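Local coordinates for translation initiation factor eIF2b-like protein,Translation initiation factor eIF2b-like protein (Chaetomium thermophilum, PDB 4ZEM), which serves as the beta subunit of eIF2B, a heterodecameric translation initiation factor that probably promotes guanine nucleotide exchange on eIF2, at residues A[286-291]-A[350-355]. Residues are numbered along the deposited sequence; the frame is centred on the assembly and turned at random.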
loop_
_atom_site.group_PDB
_atom_site.type_symbol
_atom_site.label_atom_id
_atom_site.label_comp_id
_atom_site.label_asym_id
_atom_site.label_seq_id
_atom_site.Cartn_x
_atom_site.Cartn_y
_atom_site.Cartn_z
ATOM N N GLY A 286 -2.654 9.536 17.634
ATOM C CA GLY A 286 -3.901 9.905 18.274
ATOM C C GLY A 286 -5.092 9.095 17.802
ATOM O O GLY A 286 -6.166 9.156 18.403
ATOM N N ALA A 287 -4.906 8.328 16.733
ATOM C CA ALA A 287 -5.979 7.495 16.199
ATOM C C ALA A 287 -6.379 6.385 17.168
ATOM O O ALA A 287 -7.553 6.036 17.272
ATOM C CB ALA A 287 -5.568 6.899 14.858
ATOM N N CYS A 288 -5.398 5.837 17.877
ATOM C CA CYS A 288 -5.654 4.764 18.829
ATOM C C CYS A 288 -6.604 5.203 19.945
ATOM O O CYS A 288 -7.456 4.434 20.390
ATOM C CB CYS A 288 -4.340 4.256 19.419
ATOM S SG CYS A 288 -4.528 2.797 20.458
ATOM N N ILE A 289 -6.455 6.445 20.388
ATOM C CA ILE A 289 -7.336 7.001 21.402
ATOM C C ILE A 289 -8.769 7.081 20.875
ATOM O O ILE A 289 -9.722 6.762 21.584
ATOM C CB ILE A 289 -6.858 8.396 21.856
ATOM C CG1 ILE A 289 -5.396 8.330 22.298
ATOM C CG2 ILE A 289 -7.726 8.922 22.990
ATOM C CD1 ILE A 289 -4.834 9.648 22.784
ATOM N N ALA A 290 -8.914 7.518 19.631
ATOM C CA ALA A 290 -10.226 7.606 19.003
ATOM C C ALA A 290 -10.818 6.213 18.822
ATOM O O ALA A 290 -12.028 6.007 18.980
ATOM C CB ALA A 290 -10.131 8.327 17.668
ATOM N N ALA A 291 -9.966 5.257 18.482
ATOM C CA ALA A 291 -10.415 3.895 18.275
ATOM C C ALA A 291 -10.983 3.313 19.554
ATOM O O ALA A 291 -11.998 2.630 19.535
ATOM C CB ALA A 291 -9.275 3.033 17.766
ATOM N N ASP A 350 0.818 5.917 15.379
ATOM C CA ASP A 350 0.351 5.117 16.490
ATOM C C ASP A 350 0.013 3.734 15.987
ATOM O O ASP A 350 -0.093 3.500 14.785
ATOM C CB ASP A 350 -0.877 5.739 17.157
ATOM C CG ASP A 350 -0.521 6.821 18.143
ATOM O OD1 ASP A 350 0.682 7.135 18.304
ATOM O OD2 ASP A 350 -1.458 7.355 18.767
ATOM N N TYR A 351 -0.115 2.811 16.922
ATOM C CA TYR A 351 -0.451 1.444 16.599
ATOM C C TYR A 351 -1.823 1.127 17.180
ATOM O O TYR A 351 -2.117 1.467 18.325
ATOM C CB TYR A 351 0.620 0.492 17.131
ATOM C CG TYR A 351 0.219 -0.960 17.139
ATOM C CD1 TYR A 351 0.352 -1.739 15.996
ATOM C CD2 TYR A 351 -0.258 -1.564 18.297
ATOM C CE1 TYR A 351 -0.005 -3.075 15.996
ATOM C CE2 TYR A 351 -0.612 -2.900 18.309
ATOM C CZ TYR A 351 -0.483 -3.652 17.154
ATOM O OH TYR A 351 -0.833 -4.982 17.150
ATOM N N ILE A 352 -2.677 0.507 16.380
ATOM C CA ILE A 352 -3.970 0.081 16.881
ATOM C C ILE A 352 -3.992 -1.437 16.909
ATOM O O ILE A 352 -3.811 -2.076 15.874
ATOM C CB ILE A 352 -5.117 0.613 16.007
ATOM C CG1 ILE A 352 -5.148 2.140 16.053
ATOM C CG2 ILE A 352 -6.449 0.022 16.450
ATOM C CD1 ILE A 352 -6.316 2.743 15.324
ATOM N N PRO A 353 -4.211 -2.025 18.095
ATOM C CA PRO A 353 -4.293 -3.484 18.212
ATOM C C PRO A 353 -5.582 -3.996 17.556
ATOM O O PRO A 353 -6.536 -3.227 17.418
ATOM C CB PRO A 353 -4.272 -3.718 19.726
ATOM C CG PRO A 353 -4.786 -2.464 20.312
ATOM C CD PRO A 353 -4.379 -1.350 19.394
ATOM N N PRO A 354 -5.601 -5.271 17.132
ATOM C CA PRO A 354 -6.748 -5.814 16.387
ATOM C C PRO A 354 -8.088 -5.794 17.143
ATOM O O PRO A 354 -9.140 -5.730 16.501
ATOM C CB PRO A 354 -6.313 -7.258 16.098
ATOM C CG PRO A 354 -5.281 -7.562 17.153
ATOM C CD PRO A 354 -4.540 -6.277 17.319
ATOM N N ASP A 355 -8.056 -5.846 18.470
ATOM C CA ASP A 355 -9.284 -5.808 19.265
ATOM C C ASP A 355 -10.090 -4.527 19.041
ATOM O O ASP A 355 -11.317 -4.544 19.109
ATOM C CB ASP A 355 -8.965 -5.984 20.750
ATOM C CG ASP A 355 -8.992 -7.439 21.176
ATOM O OD1 ASP A 355 -9.052 -8.314 20.285
ATOM O OD2 ASP A 355 -8.965 -7.715 22.396
#
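Ile352 and Asp350 meet the first turn of helix 287-296 in a worked example of how an edge strand receives a helix start, one residue by apolar packing and the other by a polar bond. The CB of Ile352 faces the helix. Its CG1 lies anti to the carbonyl carbon (chi1 -63°) and passes alongside Cys288, 3.9 Å from CA of Cys288. The extended second torsion carries CD1 against two alanines one helical turn apart, 3.8 Å from CB of Ala291 and 4.0 Å from the carbonyl O of Ala287, whose CB is only slightly farther. Cys288 closes over the strand from the helix side: its SG, anti to the backbone N, comes 3.5 Å from the carbonyl O of Tyr351 and 4.3 Å from CD of Pro353.

At the helix start the contact turns polar. OD2 of Asp350 accepts the N-H of the N-cap residue Gly286 at 2.7 Å, nearly straight at the hydrogen (168°) but reached from well above the carboxylate plane. The carboxylate thus lies at the N-terminal end of the helix, where the helix dipole would favour its negative charge. An alanine in place of Asp350, lacking the carboxylate, would probably leave the N-H of Gly286 without its mate across the contact and the helix start less firmly tied to the strand. Gly286 itself adopts a positive phi of 92°, at which a CB would press on the preceding carbonyl O.

Strand 349-352 is an outer strand of a small antiparallel sheet, and Asp350 and Ile352 bond through their backbones to Val283 and Leu281. The neighbouring strand 281-284 leads through a short turn into helix 287-296, whose Ala287, Ala290 and Ala291 rest on Phe270 of strand 267-271 in the main, Rossmann-like sheet.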